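Local coordinates for protein putative nucleotide sugar epimerase/ dehydratase (Bordetella bronchiseptica, PDB 2Q1S) that binds NADH on a Rossmann fold and is probably a nucleotide-sugar epimerase or dehydratase of lipopolysaccharide O-antigen biosynthesis, at residues A[238-248]-A[297-308]. Sequence-based numbering, arbitrary orientation.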
ATOM      1  N   PHE A 238       7.019 -31.838   0.267  1.00 47.92           N
ATOM      2  CA  PHE A 238       8.009 -32.912   0.384  1.00 47.96           C
ATOM      3  C   PHE A 238       7.570 -34.012   1.342  1.00 47.72           C
ATOM      4  O   PHE A 238       7.768 -35.191   1.049  1.00 47.19           O
ATOM      5  CB  PHE A 238       9.366 -32.370   0.830  1.00 49.06           C
ATOM      6  CG  PHE A 238      10.161 -31.708  -0.260  1.00 49.82           C
ATOM      7  CD1 PHE A 238       9.641 -31.525  -1.545  1.00 48.64           C
ATOM      8  CD2 PHE A 238      11.458 -31.292   0.007  1.00 50.57           C
ATOM      9  CE1 PHE A 238      10.402 -30.912  -2.537  1.00 52.71           C
ATOM     10  CE2 PHE A 238      12.224 -30.663  -0.972  1.00 52.06           C
ATOM     11  CZ  PHE A 238      11.698 -30.476  -2.252  1.00 52.31           C
ATOM     12  N   ILE A 239       6.984 -33.635   2.476  1.00 47.47           N
ATOM     13  CA  ILE A 239       6.517 -34.618   3.469  1.00 47.55           C
ATOM     14  C   ILE A 239       5.425 -35.495   2.868  1.00 47.98           C
ATOM     15  O   ILE A 239       5.442 -36.739   2.991  1.00 48.17           O
ATOM     16  CB  ILE A 239       6.054 -33.943   4.783  1.00 48.29           C
ATOM     17  CG1 ILE A 239       7.276 -33.381   5.518  1.00 45.83           C
ATOM     18  CG2 ILE A 239       5.303 -34.930   5.679  1.00 48.27           C
ATOM     19  CD1 ILE A 239       6.939 -32.532   6.748  1.00 48.61           C
ATOM     20  N   TYR A 240       4.484 -34.844   2.198  1.00 48.33           N
ATOM     21  CA  TYR A 240       3.405 -35.598   1.562  1.00 48.25           C
ATOM     22  C   TYR A 240       3.962 -36.609   0.550  1.00 48.39           C
ATOM     23  O   TYR A 240       3.642 -37.810   0.626  1.00 48.93           O
ATOM     24  CB  TYR A 240       2.386 -34.660   0.889  1.00 48.69           C
ATOM     25  CG  TYR A 240       1.302 -35.418   0.157  1.00 49.94           C
ATOM     26  CD1 TYR A 240       0.226 -35.987   0.848  1.00 50.62           C
ATOM     27  CD2 TYR A 240       1.381 -35.615  -1.226  1.00 50.45           C
ATOM     28  CE1 TYR A 240      -0.752 -36.726   0.172  1.00 52.56           C
ATOM     29  CE2 TYR A 240       0.403 -36.314  -1.908  1.00 51.85           C
ATOM     30  CZ  TYR A 240      -0.653 -36.879  -1.207  1.00 52.51           C
ATOM     31  OH  TYR A 240      -1.614 -37.591  -1.894  1.00 54.05           O
ATOM     32  N   LYS A 241       4.808 -36.131  -0.370  1.00 48.36           N
ATOM     33  CA  LYS A 241       5.336 -36.975  -1.455  1.00 49.91           C
ATOM     34  C   LYS A 241       6.224 -38.094  -0.902  1.00 49.98           C
ATOM     35  O   LYS A 241       6.192 -39.231  -1.404  1.00 49.83           O
ATOM     36  CB  LYS A 241       6.076 -36.132  -2.499  1.00 49.84           C
ATOM     37  CG  LYS A 241       5.137 -35.303  -3.374  1.00 50.98           C
ATOM     38  CD  LYS A 241       5.856 -34.352  -4.313  1.00 52.69           C
ATOM     39  CE  LYS A 241       4.933 -34.029  -5.504  1.00 58.23           C
ATOM     40  NZ  LYS A 241       5.427 -32.892  -6.326  1.00 62.63           N
ATOM     41  N   ALA A 242       7.011 -37.775   0.127  1.00 50.70           N
ATOM     42  CA  ALA A 242       7.863 -38.767   0.797  1.00 51.94           C
ATOM     43  C   ALA A 242       7.040 -39.870   1.460  1.00 53.00           C
ATOM     44  O   ALA A 242       7.354 -41.065   1.316  1.00 52.48           O
ATOM     45  CB  ALA A 242       8.751 -38.100   1.809  1.00 51.91           C
ATOM     46  N   LEU A 243       5.981 -39.472   2.160  1.00 54.18           N
ATOM     47  CA  LEU A 243       5.023 -40.417   2.751  1.00 55.93           C
ATOM     48  C   LEU A 243       4.318 -41.311   1.726  1.00 58.04           C
ATOM     49  O   LEU A 243       3.854 -42.388   2.073  1.00 57.46           O
ATOM     50  CB  LEU A 243       3.989 -39.672   3.614  1.00 55.45           C
ATOM     51  CG  LEU A 243       4.439 -39.146   4.987  1.00 52.82           C
ATOM     52  CD1 LEU A 243       3.257 -38.491   5.667  1.00 50.91           C
ATOM     53  CD2 LEU A 243       4.966 -40.296   5.853  1.00 51.88           C
ATOM     54  N   LYS A 244       4.236 -40.848   0.479  1.00 61.75           N
ATOM     55  CA  LYS A 244       3.616 -41.589  -0.605  1.00 61.19           C
ATOM     56  C   LYS A 244       4.669 -42.380  -1.392  1.00 62.37           C
ATOM     57  O   LYS A 244       4.352 -43.016  -2.404  1.00 62.00           O
ATOM     58  CB  LYS A 244       2.850 -40.671  -1.573  1.00 61.42           C
ATOM     59  CG  LYS A 244       1.697 -39.855  -0.987  1.00 61.24           C
ATOM     60  CD  LYS A 244       0.609 -40.683  -0.326  1.00 58.50           C
ATOM     61  CE  LYS A 244      -0.267 -41.432  -1.333  1.00 57.81           C
ATOM     62  NZ  LYS A 244      -1.446 -42.004  -0.649  1.00 59.26           N
ATOM     63  N   GLY A 245       5.928 -42.269  -0.946  1.00 63.50           N
ATOM     64  CA  GLY A 245       7.018 -43.019  -1.563  1.00 63.53           C
ATOM     65  C   GLY A 245       7.446 -42.465  -2.911  1.00 63.17           C
ATOM     66  O   GLY A 245       7.994 -43.195  -3.746  1.00 62.44           O
ATOM     67  N   MET A 246       7.203 -41.175  -3.125  1.00 62.57           N
ATOM     68  CA  MET A 246       7.481 -40.550  -4.414  1.00 62.39           C
ATOM     69  C   MET A 246       8.819 -39.820  -4.384  1.00 62.12           C
ATOM     70  O   MET A 246       9.222 -39.308  -3.330  1.00 61.47           O
ATOM     71  CB  MET A 246       6.367 -39.569  -4.791  1.00 62.41           C
ATOM     72  CG  MET A 246       4.982 -40.186  -4.941  1.00 62.26           C
ATOM     73  SD  MET A 246       3.732 -38.910  -5.200  1.00 62.89           S
ATOM     74  CE  MET A 246       2.224 -39.872  -5.279  1.00 63.00           C
ATOM     75  N   PRO A 247       9.516 -39.762  -5.538  1.00 61.73           N
ATOM     76  CA  PRO A 247      10.718 -38.921  -5.589  1.00 61.80           C
ATOM     77  C   PRO A 247      10.399 -37.454  -5.293  1.00 61.61           C
ATOM     78  O   PRO A 247       9.393 -36.926  -5.776  1.00 61.50           O
ATOM     79  CB  PRO A 247      11.200 -39.079  -7.039  1.00 61.84           C
ATOM     80  CG  PRO A 247      10.621 -40.353  -7.487  1.00 61.70           C
ATOM     81  CD  PRO A 247       9.283 -40.450  -6.821  1.00 61.91           C
ATOM     82  N   LEU A 248      11.242 -36.820  -4.486  1.00 61.18           N
ATOM     83  CA  LEU A 248      11.084 -35.400  -4.163  1.00 61.38           C
ATOM     84  C   LEU A 248      11.731 -34.547  -5.241  1.00 61.50           C
ATOM     85  O   LEU A 248      12.943 -34.637  -5.444  1.00 61.60           O
ATOM     86  CB  LEU A 248      11.704 -35.075  -2.801  1.00 61.18           C
ATOM     87  CG  LEU A 248      11.223 -35.843  -1.562  1.00 62.64           C
ATOM     88  CD1 LEU A 248      11.753 -35.182  -0.316  1.00 65.10           C
ATOM     89  CD2 LEU A 248       9.700 -35.952  -1.502  1.00 63.54           C
ATOM     90  N   ALA A 297      15.147 -32.159   2.033  1.00 58.49           N
ATOM     91  CA  ALA A 297      14.693 -33.387   1.354  1.00 58.07           C
ATOM     92  C   ALA A 297      15.382 -34.632   1.907  1.00 58.55           C
ATOM     93  O   ALA A 297      14.730 -35.657   2.117  1.00 58.30           O
ATOM     94  CB  ALA A 297      14.902 -33.273  -0.152  1.00 57.68           C
ATOM     95  N   THR A 298      16.691 -34.537   2.145  1.00 58.36           N
ATOM     96  CA  THR A 298      17.459 -35.654   2.685  1.00 59.92           C
ATOM     97  C   THR A 298      16.859 -36.115   4.019  1.00 60.11           C
ATOM     98  O   THR A 298      16.568 -37.302   4.190  1.00 59.77           O
ATOM     99  CB  THR A 298      18.962 -35.284   2.821  1.00 59.65           C
ATOM    100  OG1 THR A 298      19.531 -35.156   1.506  1.00 60.19           O
ATOM    101  CG2 THR A 298      19.695 -36.354   3.602  1.00 60.39           C
ATOM    102  N   LYS A 299      16.630 -35.146   4.917  1.00 60.70           N
ATOM    103  CA  LYS A 299      16.084 -35.383   6.264  1.00 61.20           C
ATOM    104  C   LYS A 299      14.677 -35.984   6.224  1.00 61.07           C
ATOM    105  O   LYS A 299      14.387 -36.950   6.917  1.00 62.86           O
ATOM    106  CB  LYS A 299      16.051 -34.074   7.057  1.00 61.14           C
ATOM    107  CG  LYS A 299      17.415 -33.610   7.565  1.00 61.22           C
ATOM    108  CD  LYS A 299      17.426 -32.098   7.762  1.00 62.48           C
ATOM    109  CE  LYS A 299      18.554 -31.623   8.667  1.00 62.10           C
ATOM    110  NZ  LYS A 299      19.923 -32.000   8.265  1.00 62.93           N
ATOM    111  N   ILE A 300      13.806 -35.396   5.413  1.00 61.46           N
ATOM    112  CA  ILE A 300      12.454 -35.907   5.239  1.00 61.29           C
ATOM    113  C   ILE A 300      12.459 -37.349   4.703  1.00 62.15           C
ATOM    114  O   ILE A 300      11.718 -38.213   5.192  1.00 61.61           O
ATOM    115  CB  ILE A 300      11.621 -34.967   4.330  1.00 61.16           C
ATOM    116  CG1 ILE A 300      11.360 -33.640   5.039  1.00 59.77           C
ATOM    117  CG2 ILE A 300      10.281 -35.629   3.950  1.00 59.90           C
ATOM    118  CD1 ILE A 300      10.795 -32.553   4.122  1.00 60.65           C
ATOM    119  N   ASN A 301      13.297 -37.616   3.707  1.00 62.53           N
ATOM    120  CA  ASN A 301      13.424 -38.975   3.186  1.00 63.44           C
ATOM    121  C   ASN A 301      13.887 -39.944   4.278  1.00 64.37           C
ATOM    122  O   ASN A 301      13.305 -41.017   4.457  1.00 64.63           O
ATOM    123  CB  ASN A 301      14.342 -39.006   1.958  1.00 63.10           C
ATOM    124  CG  ASN A 301      13.634 -38.552   0.670  1.00 62.56           C
ATOM    125  OD1 ASN A 301      12.403 -38.424   0.615  1.00 61.41           O
ATOM    126  ND2 ASN A 301      14.419 -38.323  -0.377  1.00 60.18           N
ATOM    127  N   GLU A 302      14.897 -39.539   5.052  1.00 65.82           N
ATOM    128  CA  GLU A 302      15.447 -40.422   6.081  1.00 67.16           C
ATOM    129  C   GLU A 302      14.428 -40.706   7.205  1.00 66.85           C
ATOM    130  O   GLU A 302      14.332 -41.839   7.672  1.00 67.04           O
ATOM    131  CB  GLU A 302      16.796 -39.897   6.598  1.00 67.76           C
ATOM    132  CG  GLU A 302      16.745 -39.057   7.881  1.00 72.64           C
ATOM    133  CD  GLU A 302      16.862 -39.912   9.146  1.00 75.69           C
ATOM    134  OE1 GLU A 302      17.294 -41.078   9.052  1.00 78.24           O
ATOM    135  OE2 GLU A 302      16.510 -39.404  10.235  1.00 79.74           O
ATOM    136  N   ILE A 303      13.656 -39.693   7.602  1.00 67.01           N
ATOM    137  CA  ILE A 303      12.636 -39.854   8.647  1.00 67.54           C
ATOM    138  C   ILE A 303      11.442 -40.696   8.160  1.00 66.79           C
ATOM    139  O   ILE A 303      10.879 -41.508   8.925  1.00 67.43           O
ATOM    140  CB  ILE A 303      12.123 -38.478   9.186  1.00 67.22           C
ATOM    141  CG1 ILE A 303      13.258 -37.643   9.801  1.00 68.39           C
ATOM    142  CG2 ILE A 303      11.016 -38.667  10.228  1.00 67.71           C
ATOM    143  CD1 ILE A 303      12.917 -36.154  10.035  1.00 68.43           C
ATOM    144  N   THR A 304      11.054 -40.509   6.895  1.00 65.86           N
ATOM    145  CA  THR A 304       9.904 -41.226   6.326  1.00 64.51           C
ATOM    146  C   THR A 304      10.226 -42.618   5.800  1.00 64.23           C
ATOM    147  O   THR A 304       9.317 -43.428   5.654  1.00 64.32           O
ATOM    148  CB  THR A 304       9.203 -40.438   5.190  1.00 64.72           C
ATOM    149  OG1 THR A 304      10.144 -40.145   4.151  1.00 63.20           O
ATOM    150  CG2 THR A 304       8.596 -39.139   5.722  1.00 61.20           C
ATOM    151  N   GLY A 305      11.497 -42.889   5.495  1.00 63.59           N
ATOM    152  CA  GLY A 305      11.908 -44.153   4.892  1.00 63.11           C
ATOM    153  C   GLY A 305      11.722 -44.139   3.382  1.00 62.15           C
ATOM    154  O   GLY A 305      11.592 -45.174   2.757  1.00 62.87           O
ATOM    155  N   ASN A 306      11.704 -42.939   2.794  1.00 61.06           N
ATOM    156  CA  ASN A 306      11.577 -42.823   1.341  1.00 59.98           C
ATOM    157  C   ASN A 306      12.927 -43.115   0.672  1.00 59.10           C
ATOM    158  O   ASN A 306      13.875 -42.325   0.793  1.00 60.00           O
ATOM    159  CB  ASN A 306      11.073 -41.416   0.996  1.00 59.30           C
ATOM    160  CG  ASN A 306      10.666 -41.272  -0.464  1.00 59.62           C
ATOM    161  OD1 ASN A 306      10.424 -42.253  -1.166  1.00 57.08           O
ATOM    162  ND2 ASN A 306      10.581 -40.013  -0.925  1.00 58.12           N
ATOM    163  N   ASN A 307      13.004 -44.254  -0.020  1.00 58.45           N
ATOM    164  CA  ASN A 307      14.261 -44.754  -0.580  0.50 57.98           C
ATOM    165  C   ASN A 307      14.549 -44.294  -2.014  1.00 57.64           C
ATOM    166  O   ASN A 307      15.540 -44.723  -2.628  1.00 57.70           O
ATOM    167  CB  ASN A 307      14.302 -46.287  -0.501  0.50 57.95           C
ATOM    168  CG  ASN A 307      14.119 -46.808   0.914  0.50 57.90           C
ATOM    169  OD1 ASN A 307      14.825 -46.399   1.842  0.50 57.66           O
ATOM    170  ND2 ASN A 307      13.170 -47.726   1.085  0.50 58.13           N
ATOM    171  N   THR A 308      13.689 -43.427  -2.546  1.00 56.82           N
ATOM    172  CA  THR A 308      13.843 -42.929  -3.914  1.00 55.97           C
ATOM    173  C   THR A 308      15.004 -41.940  -4.047  1.00 55.68           C
ATOM    174  O   THR A 308      15.483 -41.391  -3.050  1.00 55.86           O
ATOM    175  CB  THR A 308      12.544 -42.283  -4.435  1.00 56.14           C
ATOM    176  OG1 THR A 308      12.086 -41.301  -3.497  1.00 55.26           O
ATOM    177  CG2 THR A 308      11.464 -43.341  -4.633  1.00 55.47           C
TER
HETATM  178  O   HOH W   1      13.327 -38.777  -3.204  1.00 50.23           O
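The ring of F238 meets I300 at its edge, where I300 CD1 lies near the ring plane, while the A297 methyl approaches obliquely, 3.8 Å from F238 CE2. Over the centre of one ring face sits L248 CB, three residues past the turn at G245. A297 CB also touches L248 CD1 at 3.7 Å. The second flat group, the amide of N306, works through both N-H bonds. Extended with CG anti to the backbone N (chi1 -169°), it sends ND2 to M246 O at 2.9 Å, with that oxygen near the amide plane but the donor above the carbonyl plane. Its other bond goes to N301 OD1, also 2.9 Å from N306 ND2, less straight at 138° and off both amide planes. A water joins L248 N, N301 ND2 and T308 OG1, tying the segments together.

Between the helices, A242 CB fits against I300 CG2 (3.6 Å) and T304 OG1 (3.4 Å). That hydroxyl is turned back to its own helix, giving a 2.7 Å bond from T304 OG1 to I300 O. A Schellman motif ends helix 234-243 at G245 (positive phi), with G245 N bonded to A242 O and M246 N to K241 O.

The axes of 238-243 and 297-304 approach to 9.5 Å and cross at -39°, both running the same general way. K241 touches P249, a UDP-site residue, though no UDP is bound to this chain. Within the epimerase/dehydratase fold, helix 343-356 touches I239 and L243, helix 358-366 packs on Y240, and strand 291-292, antiparallel to 257-262, leads into helix 293-304.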